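Local atomic coordinates of solute-binding periplasmic protein of iron/siderophore ABC transporter (Yersinia pestis, PDB entry 6B2Y), a protein that probably binds a chelated iron complex in the periplasm and hands it to an ABC transporter for import. Residues V69-E73 with L183-A189; V160-F164 with S175-L179. One frame throughout, in Å; residues are numbered along the deposited sequence.

How the interactions relate
From the N terminus, the chain first runs through helix 66-70 and its exit turn, the early half of interaction 1. After strand 132-136 it reaches edge strand 159-162, where interaction 2 begins; the chain turns back and helix 168-182 covers that strand, closing a short loop. Helix 168-182 then ends, and the start of helix 186-207 meets residues 69-73, closing the much longer loop of interaction 1, with interaction 2 lying wholly within it. Both contacts belong to the N-terminal lobe, their centres about 11 Å apart. They touch through helix 168-182: Met176 meets Leu71, Leu72 and Ala189, and Leu179 packs on Leu72.

Interaction 1: V69-E73 with L183-A189; sequences VSLLE and LHREQQA
Leu72 lays its CD2 methyl against the first turn of helix 186-207, 3.5 Å from Ala189 N and also in contact with the Ala189 CB. With CG anti to the carbonyl carbon (chi1 -55°), the same side chain sends CD1 to Leu183 CD1 at 4.2 Å. Leu72 CB lies 3.9 Å from Arg185 CB. Val69 crosses Leu183 at about a right angle, CG2 to CD1 4.2 Å, and strand 132-136 adds Ile134 beside both. The two segments thus join the turn after helix 66-70 to the corner where helix 168-182 ends and helix 186-207 begins; the latter is the long helix that runs from this lobe to the second one, as in other siderophore-type periplasmic binding proteins. Arg185 holds the N-cap position of that helix. A bend at chi2 (-74°) carries its chain past the Leu72 carbonyl, CD to O 3.6 Å, and Gln188 CG flanks the same oxygen. Leu72 O also accepts from a water at 2.8 Å, which in turn takes a weak bond from Arg185 NE. Glu73 bends back so that OE2 stands 3.5 Å from Arg185 NE; carboxylate and guanidinium planes are 29° apart, but the oxygen lies well out of the guanidinium plane, making this a purely electrostatic salt bridge. The stronger partner of that carboxylate is Arg80, which also donates to Leu183 O. Arg185 NH1 donates to His184 O at 3.0 Å, the oxygen in the guanidinium plane, the nitrogen above that of the carbonyl.

Interaction 2: V160-F164 with S175-L179; sequences VFVDF and SMRLL
Val160 and Leu178 meet tip to tip, CG1 to CD2 3.7 Å, between strand and helix of a beta-alpha unit: strand 159-162 is an outermost strand of the parallel sheet of the N-terminal lobe, and helix 168-182, next in the chain, runs back along it. The axes of residues 160-162 and 175-179 are nearly antiparallel, at 155°, and 8.8 Å apart, as when a helix covers a parallel sheet in a three-layer alpha/beta fold. Val160 and Val162, two residues apart on the strand, both face the helix, whereas Phe161 and Asp163 turn from it. Val162 CG1 touches two leucines: Leu179 stands across it at about a right angle, CG to CG1 3.8 Å, and Leu178 reaches it from the Val160 side. In Leu178, with CG anti to the backbone N (chi1 164°) and the chain bent at chi2, CD2 comes within 3.2 Å of Phe161 O, a tight contact.

Beyond the strand, Phe164 turns its ring toward Ser175 and Met176. Ser175 OG stands over one face of that ring, Ser175 CB is 3.6 Å from Phe164 CE1, and Leu179 CD1 sits near the plane at the ring edge. Met176, bent at chi2 and chi3, brings SD to 3.9 Å from Phe164 CZ; the line from sulfur to ring centroid is 70° off the normal, an oblique Met-aromatic contact. Helix 66-70 closes over this end, with Ala68 touching both Phe164 and Leu179. The Asp163 carboxylate is held by the backbone N of Arg165, Asn166 and Ser167 and by Asn171 ND2 from the first turn of helix 168-182. Ser175 OG bonds to Asn171 O one helical turn earlier but also lies 2.9 Å from Asp163 O, and which carbonyl takes its one proton is not settled.

Interaction 1: V69-E73 with L183-A189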
ATOM      1  N   VAL A  69       8.566  -7.607  -1.866  1.00 18.92           N
ATOM      2  CA  VAL A  69       9.718  -8.384  -2.306  1.00 20.37           C
ATOM      3  C   VAL A  69      10.877  -7.467  -2.674  1.00 21.06           C
ATOM      4  O   VAL A  69      12.041  -7.801  -2.409  1.00 20.93           O
ATOM      5  CB  VAL A  69       9.298  -9.308  -3.466  1.00 23.98           C
ATOM      6  CG1 VAL A  69      10.520  -9.933  -4.167  1.00 25.38           C
ATOM      7  CG2 VAL A  69       8.378 -10.384  -2.949  1.00 24.92           C
ATOM      8  N   SER A  70      10.585  -6.284  -3.228  1.00 21.05           N
ATOM      9  CA  SER A  70      11.644  -5.342  -3.600  1.00 24.54           C
ATOM     10  C   SER A  70      12.529  -4.961  -2.414  1.00 26.58           C
ATOM     11  O   SER A  70      13.722  -4.673  -2.605  1.00 22.39           O
ATOM     12  CB  SER A  70      11.039  -4.085  -4.223  1.00 23.89           C
ATOM     13  OG  SER A  70      10.456  -3.231  -3.239  1.00 27.19           O
ATOM     14  N   LEU A  71      11.978  -4.947  -1.188  1.00 20.29           N
ATOM     15  CA  LEU A  71      12.771  -4.575  -0.019  1.00 23.27           C
ATOM     16  C   LEU A  71      13.828  -5.609   0.338  1.00 22.02           C
ATOM     17  O   LEU A  71      14.723  -5.305   1.136  1.00 24.02           O
ATOM     18  CB  LEU A  71      11.854  -4.355   1.192  1.00 21.76           C
ATOM     19  CG  LEU A  71      10.844  -3.214   1.025  1.00 23.24           C
ATOM     20  CD1 LEU A  71       9.794  -3.268   2.133  1.00 21.45           C
ATOM     21  CD2 LEU A  71      11.528  -1.848   1.000  1.00 21.57           C
ATOM     22  N   LEU A  72      13.755  -6.816  -0.226  1.00 20.22           N
ATOM     23  CA  LEU A  72      14.666  -7.898   0.119  1.00 23.29           C
ATOM     24  C   LEU A  72      15.706  -8.164  -0.953  1.00 24.45           C
ATOM     25  O   LEU A  72      16.694  -8.859  -0.676  1.00 25.69           O
ATOM     26  CB  LEU A  72      13.889  -9.199   0.369  1.00 20.21           C
ATOM     27  CG  LEU A  72      12.778  -9.094   1.411  1.00 21.07           C
ATOM     28  CD1 LEU A  72      11.994 -10.405   1.573  1.00 23.67           C
ATOM     29  CD2 LEU A  72      13.346  -8.614   2.745  1.00 25.19           C
ATOM     30  N   GLU A  73      15.511  -7.627  -2.156  1.00 22.50           N
ATOM     31  CA  GLU A  73      16.253  -8.041  -3.341  1.00 27.99           C
ATOM     32  C   GLU A  73      17.412  -7.121  -3.692  1.00 28.97           C
ATOM     33  O   GLU A  73      18.131  -7.405  -4.659  1.00 28.72           O
ATOM     34  CB  GLU A  73      15.296  -8.137  -4.528  1.00 25.80           C
ATOM     35  CG  GLU A  73      14.276  -9.246  -4.353  1.00 23.67           C
ATOM     36  CD  GLU A  73      14.923 -10.607  -4.199  1.00 29.36           C
ATOM     37  OE1 GLU A  73      14.993 -11.351  -5.212  1.00 26.91           O
ATOM     38  OE2 GLU A  73      15.355 -10.934  -3.062  1.00 25.69           O
ATOM     39  N   LEU A 183      12.033 -16.482   1.570  1.00 21.81           N
ATOM     40  CA  LEU A 183      12.824 -16.149   0.392  1.00 21.63           C
ATOM     41  C   LEU A 183      14.315 -16.116   0.684  1.00 23.18           C
ATOM     42  O   LEU A 183      15.090 -15.689  -0.178  1.00 23.47           O
ATOM     43  CB  LEU A 183      12.377 -14.810  -0.183  1.00 20.36           C
ATOM     44  CG  LEU A 183      10.880 -14.757  -0.477  1.00 21.84           C
ATOM     45  CD1 LEU A 183      10.464 -13.400  -0.972  1.00 24.32           C
ATOM     46  CD2 LEU A 183      10.538 -15.847  -1.500  1.00 25.61           C
ATOM     47  N   HIS A 184      14.717 -16.530   1.890  1.00 22.84           N
ATOM     48  CA  HIS A 184      16.121 -16.634   2.277  1.00 24.05           C
ATOM     49  C   HIS A 184      16.829 -15.282   2.169  1.00 22.26           C
ATOM     50  O   HIS A 184      17.935 -15.167   1.645  1.00 24.24           O
ATOM     51  CB  HIS A 184      16.818 -17.720   1.455  1.00 22.10           C
ATOM     52  CG  HIS A 184      16.174 -19.056   1.593  1.00 24.45           C
ATOM     53  ND1 HIS A 184      16.141 -19.744   2.789  1.00 27.79           N
ATOM     54  CD2 HIS A 184      15.514 -19.827   0.697  1.00 27.60           C
ATOM     55  CE1 HIS A 184      15.501 -20.886   2.620  1.00 30.23           C
ATOM     56  NE2 HIS A 184      15.099 -20.955   1.364  1.00 26.48           N
ATOM     57  N   ARG A 185      16.180 -14.249   2.697  1.00 21.42           N
ATOM     58  CA  ARG A 185      16.758 -12.912   2.826  1.00 20.80           C
ATOM     59  C   ARG A 185      16.512 -12.366   4.235  1.00 18.76           C
ATOM     60  O   ARG A 185      16.015 -11.253   4.423  1.00 20.05           O
ATOM     61  CB  ARG A 185      16.184 -11.970   1.774  1.00 22.99           C
ATOM     62  CG  ARG A 185      16.456 -12.412   0.341  1.00 21.14           C
ATOM     63  CD  ARG A 185      17.914 -12.170  -0.029  1.00 24.88           C
ATOM     64  NE  ARG A 185      18.150 -12.381  -1.457  1.00 29.32           N
ATOM     65  CZ  ARG A 185      18.340 -13.575  -2.015  1.00 26.72           C
ATOM     66  NH1 ARG A 185      18.309 -14.662  -1.266  1.00 27.79           N
ATOM     67  NH2 ARG A 185      18.549 -13.682  -3.325  1.00 26.79           N
ATOM     68  N   GLU A 186      16.888 -13.151   5.245  1.00 22.34           N
ATOM     69  CA  GLU A 186      16.529 -12.814   6.624  1.00 20.78           C
ATOM     70  C   GLU A 186      17.173 -11.508   7.088  1.00 22.96           C
ATOM     71  O   GLU A 186      16.559 -10.734   7.831  1.00 20.32           O
ATOM     72  CB  GLU A 186      16.926 -13.958   7.556  1.00 24.01           C
ATOM     73  CG  GLU A 186      16.057 -15.190   7.421  1.00 22.45           C
ATOM     74  CD  GLU A 186      16.596 -16.221   6.443  1.00 28.63           C
ATOM     75  OE1 GLU A 186      16.167 -17.386   6.568  1.00 30.62           O
ATOM     76  OE2 GLU A 186      17.437 -15.881   5.557  1.00 28.73           O
ATOM     77  N   GLN A 187      18.430 -11.263   6.698  1.00 23.43           N
ATOM     78  CA  GLN A 187      19.109 -10.051   7.145  1.00 22.38           C
ATOM     79  C   GLN A 187      18.458  -8.813   6.553  1.00 21.61           C
ATOM     80  O   GLN A 187      18.281  -7.801   7.245  1.00 21.94           O
ATOM     81  CB  GLN A 187      20.594 -10.109   6.766  1.00 25.16           C
ATOM     82  CG  GLN A 187      21.424  -9.000   7.407  1.00 29.17           C
ATOM     83  CD  GLN A 187      21.322  -9.002   8.923  1.00 35.37           C
ATOM     84  OE1 GLN A 187      21.870  -9.880   9.593  1.00 44.60           O
ATOM     85  NE2 GLN A 187      20.616  -8.016   9.475  1.00 36.80           N
ATOM     86  N   GLN A 188      18.082  -8.879   5.269  1.00 21.88           N
ATOM     87  CA  GLN A 188      17.366  -7.778   4.647  1.00 22.42           C
ATOM     88  C   GLN A 188      16.030  -7.532   5.342  1.00 18.30           C
ATOM     89  O   GLN A 188      15.654  -6.382   5.574  1.00 20.61           O
ATOM     90  CB  GLN A 188      17.156  -8.064   3.160  1.00 24.38           C
ATOM     91  CG  GLN A 188      18.432  -7.947   2.294  1.00 24.88           C
ATOM     92  CD  GLN A 188      19.353  -9.163   2.405  1.00 29.75           C
ATOM     93  OE1 GLN A 188      19.004 -10.186   3.003  1.00 24.38           O
ATOM     94  NE2 GLN A 188      20.548  -9.046   1.821  1.00 33.58           N
ATOM     95  N   ALA A 189      15.316  -8.599   5.692  1.00 19.63           N
ATOM     96  CA  ALA A 189      14.042  -8.442   6.394  1.00 19.84           C
ATOM     97  C   ALA A 189      14.242  -7.764   7.740  1.00 20.82           C
ATOM     98  O   ALA A 189      13.516  -6.825   8.091  1.00 19.72           O
ATOM     99  CB  ALA A 189      13.366  -9.802   6.566  1.00 21.35           C
TER
HETATM  100  O   HOH W   1      19.269  -9.338  -1.578  1.00 28.28           O
HETATM  101  O   HOH W   2      19.244 -10.422  -4.232  1.00 32.23           O

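Interaction 2: V160-F164 with S175-L179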
ATOM      1  N   VAL A 160       2.643 -19.186   0.150  1.00 20.74           N
ATOM      2  CA  VAL A 160       2.809 -18.481   1.423  1.00 22.72           C
ATOM      3  C   VAL A 160       1.921 -17.240   1.398  1.00 18.77           C
ATOM      4  O   VAL A 160       1.987 -16.456   0.444  1.00 19.69           O
ATOM      5  CB  VAL A 160       4.280 -18.088   1.657  1.00 20.49           C
ATOM      6  CG1 VAL A 160       4.397 -17.086   2.800  1.00 19.61           C
ATOM      7  CG2 VAL A 160       5.135 -19.325   1.905  1.00 20.63           C
ATOM      8  N   PHE A 161       1.110 -17.056   2.453  1.00 17.85           N
ATOM      9  CA  PHE A 161       0.237 -15.891   2.587  1.00 19.03           C
ATOM     10  C   PHE A 161       0.866 -14.834   3.483  1.00 17.19           C
ATOM     11  O   PHE A 161       1.412 -15.154   4.541  1.00 18.12           O
ATOM     12  CB  PHE A 161      -1.133 -16.276   3.151  1.00 17.93           C
ATOM     13  CG  PHE A 161      -1.970 -17.051   2.187  1.00 20.81           C
ATOM     14  CD1 PHE A 161      -2.786 -16.392   1.271  1.00 24.95           C
ATOM     15  CD2 PHE A 161      -1.909 -18.435   2.154  1.00 22.38           C
ATOM     16  CE1 PHE A 161      -3.539 -17.112   0.358  1.00 25.76           C
ATOM     17  CE2 PHE A 161      -2.664 -19.158   1.237  1.00 23.88           C
ATOM     18  CZ  PHE A 161      -3.475 -18.493   0.346  1.00 26.12           C
ATOM     19  N   VAL A 162       0.780 -13.574   3.049  1.00 16.63           N
ATOM     20  CA  VAL A 162       1.188 -12.406   3.825  1.00 14.95           C
ATOM     21  C   VAL A 162      -0.030 -11.507   4.008  1.00 17.69           C
ATOM     22  O   VAL A 162      -1.087 -11.740   3.429  1.00 19.30           O
ATOM     23  CB  VAL A 162       2.335 -11.626   3.159  1.00 15.90           C
ATOM     24  CG1 VAL A 162       3.601 -12.471   3.100  1.00 20.61           C
ATOM     25  CG2 VAL A 162       1.897 -11.134   1.746  1.00 15.62           C
ATOM     26  N   ASP A 163       0.119 -10.474   4.842  1.00 14.97           N
ATOM     27  CA  ASP A 163      -0.934  -9.467   4.928  1.00 16.03           C
ATOM     28  C   ASP A 163      -0.341  -8.097   5.236  1.00 15.47           C
ATOM     29  O   ASP A 163       0.311  -7.915   6.274  1.00 15.72           O
ATOM     30  CB  ASP A 163      -1.975  -9.802   5.996  1.00 17.52           C
ATOM     31  CG  ASP A 163      -3.031  -8.703   6.120  1.00 18.05           C
ATOM     32  OD1 ASP A 163      -3.618  -8.329   5.086  1.00 17.80           O
ATOM     33  OD2 ASP A 163      -3.241  -8.198   7.246  1.00 20.93           O
ATOM     34  N   PHE A 164      -0.606  -7.143   4.339  1.00 16.44           N
ATOM     35  CA  PHE A 164      -0.377  -5.714   4.537  1.00 16.69           C
ATOM     36  C   PHE A 164      -1.664  -4.920   4.421  1.00 19.83           C
ATOM     37  O   PHE A 164      -1.630  -3.682   4.489  1.00 18.57           O
ATOM     38  CB  PHE A 164       0.626  -5.175   3.503  1.00 15.48           C
ATOM     39  CG  PHE A 164       1.926  -5.908   3.489  1.00 15.25           C
ATOM     40  CD1 PHE A 164       2.838  -5.738   4.527  1.00 16.95           C
ATOM     41  CD2 PHE A 164       2.230  -6.786   2.445  1.00 16.45           C
ATOM     42  CE1 PHE A 164       4.046  -6.395   4.521  1.00 14.51           C
ATOM     43  CE2 PHE A 164       3.432  -7.456   2.431  1.00 16.37           C
ATOM     44  CZ  PHE A 164       4.340  -7.269   3.472  1.00 19.45           C
ATOM     45  N   SER A 175       4.751 -10.013   8.445  1.00 14.13           N
ATOM     46  CA  SER A 175       4.779 -10.408   7.036  1.00 15.66           C
ATOM     47  C   SER A 175       6.179 -10.260   6.451  1.00 16.77           C
ATOM     48  O   SER A 175       6.614 -11.085   5.639  1.00 17.60           O
ATOM     49  CB  SER A 175       3.791  -9.571   6.222  1.00 16.12           C
ATOM     50  OG  SER A 175       2.454  -9.902   6.549  1.00 16.68           O
ATOM     51  N   MET A 176       6.899  -9.203   6.837  1.00 14.36           N
ATOM     52  CA  MET A 176       8.256  -9.037   6.314  1.00 17.43           C
ATOM     53  C   MET A 176       9.208 -10.084   6.878  1.00 18.79           C
ATOM     54  O   MET A 176      10.088 -10.570   6.160  1.00 19.76           O
ATOM     55  CB  MET A 176       8.791  -7.627   6.611  1.00 12.39           C
ATOM     56  CG  MET A 176       8.130  -6.480   5.842  1.00 12.84           C
ATOM     57  SD  MET A 176       8.150  -6.727   4.042  1.00 18.87           S
ATOM     58  CE  MET A 176       9.926  -6.867   3.778  1.00 18.54           C
ATOM     59  N   ARG A 177       9.067 -10.455   8.161  1.00 14.22           N
ATOM     60  CA  ARG A 177       9.925 -11.520   8.675  1.00 15.86           C
ATOM     61  C   ARG A 177       9.652 -12.826   7.937  1.00 16.23           C
ATOM     62  O   ARG A 177      10.591 -13.529   7.525  1.00 17.32           O
ATOM     63  CB  ARG A 177       9.722 -11.713  10.187  1.00 16.20           C
ATOM     64  CG  ARG A 177      10.644 -12.815  10.764  1.00 16.54           C
ATOM     65  CD  ARG A 177      10.581 -12.911  12.312  1.00 15.35           C
ATOM     66  NE  ARG A 177      10.989 -11.651  12.934  1.00 16.09           N
ATOM     67  CZ  ARG A 177      10.130 -10.751  13.413  1.00 17.12           C
ATOM     68  NH1 ARG A 177       8.825 -10.973  13.373  1.00 15.13           N
ATOM     69  NH2 ARG A 177      10.576  -9.614  13.928  1.00 15.76           N
ATOM     70  N   LEU A 178       8.372 -13.142   7.730  1.00 16.69           N
ATOM     71  CA  LEU A 178       7.986 -14.348   6.999  1.00 16.89           C
ATOM     72  C   LEU A 178       8.554 -14.364   5.578  1.00 16.65           C
ATOM     73  O   LEU A 178       9.044 -15.402   5.103  1.00 16.47           O
ATOM     74  CB  LEU A 178       6.459 -14.448   6.963  1.00 17.20           C
ATOM     75  CG  LEU A 178       5.841 -15.401   5.946  1.00 19.68           C
ATOM     76  CD1 LEU A 178       6.117 -16.836   6.391  1.00 16.03           C
ATOM     77  CD2 LEU A 178       4.343 -15.126   5.927  1.00 21.18           C
ATOM     78  N   LEU A 179       8.448 -13.245   4.859  1.00 18.89           N
ATOM     79  CA  LEU A 179       9.035 -13.173   3.521  1.00 19.68           C
ATOM     80  C   LEU A 179      10.547 -13.356   3.572  1.00 19.85           C
ATOM     81  O   LEU A 179      11.126 -14.035   2.711  1.00 19.61           O
ATOM     82  CB  LEU A 179       8.692 -11.836   2.854  1.00 19.22           C
ATOM     83  CG  LEU A 179       7.272 -11.753   2.299  1.00 21.96           C
ATOM     84  CD1 LEU A 179       6.930 -10.346   1.768  1.00 19.41           C
ATOM     85  CD2 LEU A 179       7.055 -12.814   1.214  1.00 23.36           C
TER